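Local coordinates for MaoC-like dehydratase (Phytophthora Capsici, PDB 3KH8), which probably catalyses the reversible hydration of enoyl-CoA thioesters or the matching dehydration, as a hot dog fold lyase of the MaoC and hydratase 2 family, at residues A[160-165]-A[192-197]; A[132-137]-A[167-172]; A[91-96]-A[226-231]. All blocks are in the same frame, centred on the assembly; numbering follows the deposited sequence.

Contact 1: A[160-165]-A[192-197]; sequences LMETQT and KGRKLP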
loop_
_atom_site.group_PDB
_atom_site.type_symbol
_atom_site.label_atom_id
_atom_site.label_comp_id
_atom_site.label_asym_id
_atom_site.label_seq_id
_atom_site.Cartn_x
_atom_site.Cartn_y
_atom_site.Cartn_z
ATOM N N LEU A 160 14.152 -24.656 18.581
ATOM C CA LEU A 160 14.410 -23.335 18.003
ATOM C C LEU A 160 15.411 -23.422 16.853
ATOM O O LEU A 160 16.597 -23.698 17.064
ATOM C CB LEU A 160 14.889 -22.330 19.058
ATOM C CG LEU A 160 15.194 -20.916 18.530
ATOM C CD1 LEU A 160 13.918 -20.148 18.192
ATOM C CD2 LEU A 160 16.049 -20.129 19.512
ATOM N N MET A 161 14.916 -23.195 15.638
ATOM C CA MET A 161 15.770 -23.104 14.458
ATOM C C MET A 161 16.036 -21.638 14.123
ATOM O O MET A 161 15.103 -20.862 13.910
ATOM C CB MET A 161 15.130 -23.818 13.262
ATOM C CG MET A 161 16.050 -23.923 12.048
ATOM S SD MET A 161 15.362 -24.875 10.678
ATOM C CE MET A 161 14.164 -23.727 10.001
ATOM N N GLU A 162 17.312 -21.268 14.083
ATOM C CA GLU A 162 17.702 -19.909 13.723
ATOM C C GLU A 162 18.255 -19.863 12.305
ATOM O O GLU A 162 19.199 -20.584 11.981
ATOM C CB GLU A 162 18.727 -19.347 14.707
ATOM C CG GLU A 162 18.193 -19.108 16.116
ATOM C CD GLU A 162 19.161 -18.315 16.977
ATOM O OE1 GLU A 162 20.368 -18.640 16.985
ATOM O OE2 GLU A 162 18.714 -17.363 17.652
ATOM N N THR A 163 17.650 -19.019 11.472
ATOM C CA THR A 163 18.081 -18.822 10.086
ATOM C C THR A 163 18.621 -17.406 9.904
ATOM O O THR A 163 17.905 -16.417 10.108
ATOM C CB THR A 163 16.932 -19.090 9.080
ATOM O OG1 THR A 163 16.478 -20.442 9.220
ATOM C CG2 THR A 163 17.391 -18.864 7.638
ATOM N N GLN A 164 19.894 -17.326 9.526
ATOM C CA GLN A 164 20.574 -16.063 9.321
ATOM C C GLN A 164 20.522 -15.649 7.854
ATOM O O GLN A 164 20.668 -16.480 6.961
ATOM C CB GLN A 164 22.026 -16.173 9.784
ATOM C CG GLN A 164 22.863 -14.919 9.590
ATOM C CD GLN A 164 24.286 -15.096 10.088
ATOM O OE1 GLN A 164 24.512 -15.358 11.266
ATOM N NE2 GLN A 164 25.254 -14.956 9.187
ATOM N N THR A 165 20.310 -14.358 7.627
ATOM C CA THR A 165 20.375 -13.782 6.289
ATOM C C THR A 165 21.303 -12.578 6.313
ATOM O O THR A 165 21.118 -11.656 7.107
ATOM C CB THR A 165 18.979 -13.367 5.772
ATOM O OG1 THR A 165 18.126 -14.514 5.740
ATOM C CG2 THR A 165 19.071 -12.775 4.366
ATOM N N LYS A 192 22.699 -27.900 18.867
ATOM C CA LYS A 192 23.890 -27.101 18.577
ATOM C C LYS A 192 23.502 -25.810 17.859
ATOM O O LYS A 192 22.432 -25.725 17.254
ATOM C CB LYS A 192 24.883 -27.885 17.711
ATOM C CG LYS A 192 25.625 -29.013 18.415
ATOM C CD LYS A 192 26.681 -29.603 17.495
ATOM C CE LYS A 192 27.310 -30.856 18.082
ATOM N NZ LYS A 192 28.439 -31.331 17.229
ATOM N N GLY A 193 24.380 -24.812 17.928
ATOM C CA GLY A 193 24.161 -23.543 17.244
ATOM C C GLY A 193 25.161 -22.469 17.610
ATOM O O GLY A 193 26.182 -22.747 18.236
ATOM N N ARG A 194 24.860 -21.235 17.212
ATOM C CA ARG A 194 25.689 -20.080 17.551
ATOM C C ARG A 194 25.600 -19.783 19.043
ATOM O O ARG A 194 24.625 -20.151 19.704
ATOM C CB ARG A 194 25.249 -18.840 16.758
ATOM C CG ARG A 194 23.800 -18.417 17.012
ATOM C CD ARG A 194 23.610 -16.911 16.968
ATOM N NE ARG A 194 22.225 -16.553 17.278
ATOM C CZ ARG A 194 21.789 -15.316 17.505
ATOM N NH1 ARG A 194 22.624 -14.285 17.464
ATOM N NH2 ARG A 194 20.508 -15.110 17.779
ATOM N N LYS A 195 26.624 -19.118 19.565
ATOM C CA LYS A 195 26.594 -18.590 20.919
ATOM C C LYS A 195 25.524 -17.501 20.980
ATOM O O LYS A 195 25.639 -16.466 20.316
ATOM C CB LYS A 195 27.973 -18.036 21.298
ATOM C CG LYS A 195 28.038 -17.280 22.625
ATOM C CD LYS A 195 27.865 -18.202 23.827
ATOM C CE LYS A 195 28.166 -17.477 25.131
ATOM N NZ LYS A 195 27.624 -18.209 26.310
ATOM N N LEU A 196 24.475 -17.754 21.758
ATOM C CA LEU A 196 23.348 -16.832 21.856
ATOM C C LEU A 196 23.690 -15.614 22.711
ATOM O O LEU A 196 24.397 -15.743 23.712
ATOM C CB LEU A 196 22.112 -17.541 22.421
ATOM C CG LEU A 196 21.606 -18.829 21.759
ATOM C CD1 LEU A 196 20.478 -19.430 22.590
ATOM C CD2 LEU A 196 21.157 -18.611 20.309
ATOM N N PRO A 197 23.190 -14.424 22.320
ATOM C CA PRO A 197 23.352 -13.237 23.156
ATOM C C PRO A 197 22.563 -13.368 24.461
ATOM O O PRO A 197 21.687 -14.229 24.572
ATOM C CB PRO A 197 22.766 -12.112 22.291
ATOM C CG PRO A 197 21.815 -12.787 21.381
ATOM C CD PRO A 197 22.419 -14.132 21.096
#
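Arg194 reaches from a loop to Glu162 on strand 158-169 and grips its carboxylate side-on. From CB, which points toward the strand, Arg194 CG is set between the backbone N and the carbonyl carbon (chi1 60°). Arg194 CG passes 3.4 Å from OE1 of Glu162. Arg194 CD runs past the same oxygen. Arg194 NE donates to OE1 of Glu162 at 2.8 Å in a nearly straight bond. Arg194 CZ lies equally far from the two oxygens. Arg194 NH2 donates to OE2 of Glu162 at 2.9 Å. Each nitrogen takes one oxygen, on its syn side but well out of the carboxylate plane. Both oxygens lie close to the guanidinium plane, and the two planes are 38° apart. This is a bidentate salt bridge to a buried glutamate on the hot dog sheet, and it fixes the rotation of both groups. Pro197 CD lies over one guanidinium face, toward its rim. Leu196 CD2 comes to 3.4 Å from OE1 of Glu162, a nonpolar neighbour. Ser151 OG bonds to that oxygen and to Arg194 N. The bridge ties the link after strand 192-193 to the sheet. Arg194 packs on Ile150 and Ile178, so the pair lies over neighbouring strands 141-154, 158-169 and 172-184.

Contact 2: A[132-137]-A[167-172]; sequences ILRPLD and FEDGNG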
loop_
_atom_site.group_PDB
_atom_site.type_symbol
_atom_site.label_atom_id
_atom_site.label_comp_id
_atom_site.label_asym_id
_atom_site.label_seq_id
_atom_site.Cartn_x
_atom_site.Cartn_y
_atom_site.Cartn_z
ATOM N N ILE A 132 21.676 -3.430 11.350
ATOM C CA ILE A 132 21.890 -2.576 10.185
ATOM C C ILE A 132 23.338 -2.081 10.141
ATOM O O ILE A 132 23.767 -1.304 10.998
ATOM C CB ILE A 132 20.896 -1.380 10.147
ATOM C CG1 ILE A 132 19.442 -1.858 10.306
ATOM C CG2 ILE A 132 21.078 -0.552 8.864
ATOM C CD1 ILE A 132 18.968 -2.856 9.229
ATOM N N LEU A 133 24.081 -2.553 9.145
ATOM C CA LEU A 133 25.459 -2.120 8.926
ATOM C C LEU A 133 25.500 -0.795 8.162
ATOM O O LEU A 133 26.296 0.088 8.480
ATOM C CB LEU A 133 26.261 -3.197 8.178
ATOM C CG LEU A 133 26.628 -4.537 8.842
ATOM C CD1 LEU A 133 27.052 -4.385 10.304
ATOM C CD2 LEU A 133 25.524 -5.595 8.694
ATOM N N ARG A 134 24.642 -0.675 7.150
ATOM C CA ARG A 134 24.492 0.547 6.364
ATOM C C ARG A 134 23.022 0.695 5.981
ATOM O O ARG A 134 22.397 -0.284 5.581
ATOM C CB ARG A 134 25.334 0.484 5.084
ATOM C CG ARG A 134 26.835 0.646 5.288
ATOM C CD ARG A 134 27.575 0.876 3.967
ATOM N NE ARG A 134 27.718 -0.345 3.172
ATOM C CZ ARG A 134 27.194 -0.527 1.962
ATOM N NH1 ARG A 134 26.481 0.431 1.383
ATOM N NH2 ARG A 134 27.390 -1.673 1.324
ATOM N N PRO A 135 22.466 1.914 6.097
ATOM C CA PRO A 135 21.078 2.115 5.669
ATOM C C PRO A 135 20.922 1.856 4.170
ATOM O O PRO A 135 21.882 2.013 3.407
ATOM C CB PRO A 135 20.818 3.591 5.992
ATOM C CG PRO A 135 21.856 3.952 7.019
ATOM C CD PRO A 135 23.059 3.154 6.628
ATOM N N LEU A 136 19.730 1.429 3.764
ATOM C CA LEU A 136 19.449 1.173 2.357
ATOM C C LEU A 136 19.430 2.467 1.552
ATOM O O LEU A 136 19.018 3.512 2.058
ATOM C CB LEU A 136 18.111 0.441 2.198
ATOM C CG LEU A 136 17.988 -0.973 2.767
ATOM C CD1 LEU A 136 16.532 -1.420 2.721
ATOM C CD2 LEU A 136 18.885 -1.961 2.025
ATOM N N ASP A 137 19.889 2.383 0.304
ATOM C CA ASP A 137 19.787 3.483 -0.655
ATOM C C ASP A 137 18.300 3.783 -0.873
ATOM O O ASP A 137 17.563 2.917 -1.344
ATOM C CB ASP A 137 20.457 3.075 -1.975
ATOM C CG ASP A 137 20.555 4.219 -2.982
ATOM O OD1 ASP A 137 19.812 5.222 -2.879
ATOM O OD2 ASP A 137 21.392 4.102 -3.901
ATOM N N PHE A 167 22.685 -9.510 3.958
ATOM C CA PHE A 167 22.548 -8.727 2.733
ATOM C C PHE A 167 23.760 -7.842 2.513
ATOM O O PHE A 167 24.277 -7.223 3.448
ATOM C CB PHE A 167 21.274 -7.878 2.739
ATOM C CG PHE A 167 20.019 -8.669 2.531
ATOM C CD1 PHE A 167 19.763 -9.288 1.305
ATOM C CD2 PHE A 167 19.090 -8.801 3.559
ATOM C CE1 PHE A 167 18.606 -10.024 1.110
ATOM C CE2 PHE A 167 17.925 -9.533 3.371
ATOM C CZ PHE A 167 17.683 -10.148 2.145
ATOM N N GLU A 168 24.201 -7.793 1.260
ATOM C CA GLU A 168 25.369 -7.021 0.859
ATOM C C GLU A 168 25.215 -6.514 -0.575
ATOM O O GLU A 168 24.454 -7.077 -1.363
ATOM C CB GLU A 168 26.635 -7.882 0.976
ATOM C CG GLU A 168 26.537 -9.230 0.254
ATOM C CD GLU A 168 27.782 -10.088 0.394
ATOM O OE1 GLU A 168 28.483 -9.990 1.425
ATOM O OE2 GLU A 168 28.053 -10.874 -0.532
ATOM N N ASP A 169 25.924 -5.436 -0.897
ATOM C CA ASP A 169 26.118 -5.039 -2.293
ATOM C C ASP A 169 27.610 -5.037 -2.618
ATOM O O ASP A 169 28.410 -5.589 -1.857
ATOM C CB ASP A 169 25.451 -3.689 -2.602
ATOM C CG ASP A 169 25.923 -2.560 -1.698
ATOM O OD1 ASP A 169 26.990 -2.680 -1.053
ATOM O OD2 ASP A 169 25.213 -1.534 -1.636
ATOM N N GLY A 170 27.979 -4.427 -3.744
ATOM C CA GLY A 170 29.379 -4.319 -4.158
ATOM C C GLY A 170 30.270 -3.571 -3.178
ATOM O O GLY A 170 31.490 -3.737 -3.198
ATOM N N ASN A 171 29.662 -2.753 -2.321
ATOM C CA ASN A 171 30.394 -1.982 -1.314
ATOM C C ASN A 171 30.485 -2.655 0.062
ATOM O O ASN A 171 31.014 -2.072 1.012
ATOM C CB ASN A 171 29.800 -0.578 -1.187
ATOM C CG ASN A 171 30.158 0.312 -2.363
ATOM O OD1 ASN A 171 31.336 0.551 -2.642
ATOM N ND2 ASN A 171 29.143 0.816 -3.056
ATOM N N GLY A 172 29.966 -3.876 0.164
ATOM C CA GLY A 172 30.059 -4.646 1.401
ATOM C C GLY A 172 28.724 -4.901 2.083
ATOM O O GLY A 172 27.672 -4.662 1.494
#
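Arg134 uses one nitrogen, NH2, to meet a tight turn at three points. The strongest is a salt bridge, with NH2 of Arg134 2.6 Å from OD1 of Asp169. The acid oxygen lies near the guanidinium plane and is met on its syn side, from out of the carboxylate plane. The two flat groups are 28° apart. Arg134 NH2 also gives a weak bond to the carbonyl O of Gly172 at 3.0 Å, bent to 127°. Over one guanidinium face stands Asn171, with its CB 3.6 Å from NH2 of Arg134. The Asn171 amide is turned almost perpendicular to the guanidinium.

Behind this first shell the turn holds its own acceptors in place. Asn171 N donates to OD1 of Asp169 at 3.0 Å, an Asx turn. This donor and Arg134 approach OD1 from opposite faces of the carboxylate. Gly172 N bonds to Asp169 O across the type I turn, and Asp169 N returns a bond to Gly172 O. The carbonyl of Gly172 is thereby shared between Asp169 N and the arginine. The Arg134 chain bends at chi3 (-76°) to bring NH2 to the turn.

The contact lies at the surface. It joins the loop after strand 123-132 to the hairpin of strands 158-169 and 172-184. The backbones of Leu133 and Arg134 bond to Val174 of strand 172-184, and Arg134 packs on its side chain.

Contact 3: A[91-96]-A[226-231]; sequences LPFKGQ and SGDYNS
Phe93 turns one face of its ring to Asp228. CB of Asp228 stands over that face in a CH-pi contact, 4.1 Å from the Phe93 ring centroid and 26° off the ring normal. The carboxylate lies almost parallel to the ring, with the two planes 16° apart. It sits above the rim: OD2 of Asp228 is 3.7 Å from CE1 of Phe93. The Gly227 carbonyl O approaches the ring obliquely.

The Ser-Gly-Asp-Tyr-Asn run at 226-230 matches part of the hydratase 2 motif, which in relatives lines the active site. The same role is likely here. The run belongs to the MaoC like half, after helix 219-223. Helix 91-94 of the N-terminal half packs against it, so the contact spans the two hot dog halves of the chain.

The backbones come close where CA of Lys94 lies 4.8 Å from CA of Gly227. Gly227 has a positive phi and packs closely on Phe93, with Gly227 O 3.4 Å from CB of Phe93. Beside it, CB of Lys94 faces O of Ser226 at a loose 4.3 Å. The lysine then leads away, and its NZ bonds to the carbonyls of Ser97 and Thr53. Gly95 ends the helix with positive phi, and its N keeps a bond to O of Leu91.

Asp228 also packs against Phe103, and its backbone O accepts from His250 NE2. Tyr229 and Ser231 pack on Arg57 and Tyr75 of the second subunit, so the loop reaches the dimer interface. With chi1 at -174°, the Asp228 carboxylate swings away from the backbone N and along the ring. OD1 of Asp228 then accepts from Asn230 N at 3.2 Å, an Asx turn in which the donor comes on the anti side.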
loop_
_atom_site.group_PDB
_atom_site.type_symbol
_atom_site.label_atom_id
_atom_site.label_comp_id
_atom_site.label_asym_id
_atom_site.label_seq_id
_atom_site.Cartn_x
_atom_site.Cartn_y
_atom_site.Cartn_z
ATOM N N LEU A 91 12.798 -8.383 2.502
ATOM C CA LEU A 91 13.548 -8.786 1.301
ATOM C C LEU A 91 13.644 -10.303 1.049
ATOM O O LEU A 91 13.588 -10.727 -0.111
ATOM C CB LEU A 91 14.925 -8.110 1.252
ATOM C CG LEU A 91 14.933 -6.583 1.104
ATOM C CD1 LEU A 91 16.322 -6.017 1.360
ATOM C CD2 LEU A 91 14.405 -6.133 -0.269
ATOM N N PRO A 92 13.772 -11.122 2.117
ATOM C CA PRO A 92 13.718 -12.575 1.908
ATOM C C PRO A 92 12.370 -13.083 1.389
ATOM O O PRO A 92 12.320 -14.141 0.765
ATOM C CB PRO A 92 13.991 -13.142 3.307
ATOM C CG PRO A 92 14.742 -12.078 4.001
ATOM C CD PRO A 92 14.137 -10.801 3.512
ATOM N N PHE A 93 11.291 -12.346 1.649
ATOM C CA PHE A 93 9.984 -12.678 1.082
ATOM C C PHE A 93 9.906 -12.213 -0.378
ATOM O O PHE A 93 9.458 -12.948 -1.264
ATOM C CB PHE A 93 8.854 -12.006 1.868
ATOM C CG PHE A 93 8.718 -12.484 3.290
ATOM C CD1 PHE A 93 7.856 -13.531 3.604
ATOM C CD2 PHE A 93 9.427 -11.866 4.318
ATOM C CE1 PHE A 93 7.715 -13.969 4.922
ATOM C CE2 PHE A 93 9.295 -12.301 5.644
ATOM C CZ PHE A 93 8.440 -13.354 5.942
ATOM N N LYS A 94 10.346 -10.981 -0.603
ATOM C CA LYS A 94 10.165 -10.287 -1.877
ATOM C C LYS A 94 11.079 -10.802 -2.991
ATOM O O LYS A 94 10.657 -10.912 -4.151
ATOM C CB LYS A 94 10.390 -8.786 -1.674
ATOM C CG LYS A 94 9.898 -7.918 -2.816
ATOM C CD LYS A 94 10.463 -6.520 -2.713
ATOM C CE LYS A 94 9.943 -5.651 -3.834
ATOM N NZ LYS A 94 10.676 -5.892 -5.108
ATOM N N GLY A 95 12.324 -11.113 -2.635
ATOM C CA GLY A 95 13.359 -11.397 -3.626
ATOM C C GLY A 95 13.421 -10.261 -4.635
ATOM O O GLY A 95 13.544 -9.094 -4.260
ATOM N N GLN A 96 13.310 -10.602 -5.915
ATOM C CA GLN A 96 13.329 -9.605 -6.989
ATOM C C GLN A 96 11.948 -9.390 -7.619
ATOM O O GLN A 96 11.825 -8.729 -8.656
ATOM C CB GLN A 96 14.339 -9.997 -8.072
ATOM C CG GLN A 96 15.795 -9.747 -7.701
ATOM C CD GLN A 96 16.718 -9.829 -8.905
ATOM O OE1 GLN A 96 16.897 -10.895 -9.495
ATOM N NE2 GLN A 96 17.310 -8.695 -9.275
ATOM N N SER A 226 4.064 -5.911 1.004
ATOM C CA SER A 226 5.517 -5.811 1.106
ATOM C C SER A 226 6.224 -7.169 0.999
ATOM O O SER A 226 7.451 -7.237 1.087
ATOM C CB SER A 226 5.920 -5.074 2.392
ATOM O OG SER A 226 5.611 -3.692 2.291
ATOM N N GLY A 227 5.458 -8.246 0.817
ATOM C CA GLY A 227 6.059 -9.542 0.501
ATOM C C GLY A 227 5.496 -10.799 1.135
ATOM O O GLY A 227 5.697 -11.895 0.601
ATOM N N ASP A 228 4.809 -10.660 2.271
ATOM C CA ASP A 228 4.282 -11.825 2.993
ATOM C C ASP A 228 2.782 -12.018 2.758
ATOM O O ASP A 228 1.949 -11.436 3.457
ATOM C CB ASP A 228 4.610 -11.739 4.494
ATOM C CG ASP A 228 4.207 -12.996 5.266
ATOM O OD1 ASP A 228 3.567 -13.902 4.685
ATOM O OD2 ASP A 228 4.532 -13.077 6.470
ATOM N N TYR A 229 2.462 -12.875 1.787
ATOM C CA TYR A 229 1.088 -13.084 1.332
ATOM C C TYR A 229 0.391 -14.289 1.979
ATOM O O TYR A 229 -0.696 -14.691 1.552
ATOM C CB TYR A 229 1.041 -13.162 -0.208
ATOM C CG TYR A 229 1.426 -11.860 -0.882
ATOM C CD1 TYR A 229 0.449 -10.957 -1.308
ATOM C CD2 TYR A 229 2.766 -11.516 -1.076
ATOM C CE1 TYR A 229 0.802 -9.752 -1.920
ATOM C CE2 TYR A 229 3.125 -10.318 -1.676
ATOM C CZ TYR A 229 2.140 -9.442 -2.097
ATOM O OH TYR A 229 2.500 -8.253 -2.694
ATOM N N ASN A 230 1.010 -14.833 3.027
ATOM C CA ASN A 230 0.420 -15.892 3.856
ATOM C C ASN A 230 -1.075 -15.682 4.103
ATOM O O ASN A 230 -1.491 -14.638 4.622
ATOM C CB ASN A 230 1.175 -15.980 5.194
ATOM C CG ASN A 230 0.872 -17.259 5.976
ATOM O OD1 ASN A 230 -0.146 -17.921 5.762
ATOM N ND2 ASN A 230 1.766 -17.603 6.896
ATOM N N SER A 231 -1.876 -16.683 3.733
ATOM C CA SER A 231 -3.335 -16.627 3.874
ATOM C C SER A 231 -3.801 -16.477 5.324
ATOM O O SER A 231 -4.919 -16.032 5.575
ATOM C CB SER A 231 -3.987 -17.861 3.238
ATOM O OG SER A 231 -3.513 -19.052 3.844
#

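How the contacts relate
Going from the N terminus, residues 91-96, with helix 91-94, open contact 3, the longest of the three loops. The end of strand 123-132 then leads to 132-137, which opens contact 2. Residues 160-165 open contact 1, and 167-172, farther along, close contact 2. Residues 192-197 close contact 1, so contacts 1 and 2 cross. Both lie nested inside the loop that 226-231 closes. Contacts 1 and 2 tie the segment after strand 192-193 and the loop after strand 123-132 to strand 158-169 and the turn that ends it. Contact 3 joins the two halves of the chain. Contacts 2 and 3 touch where CZ of Phe167 packs 3.5 Å from CB of Leu91.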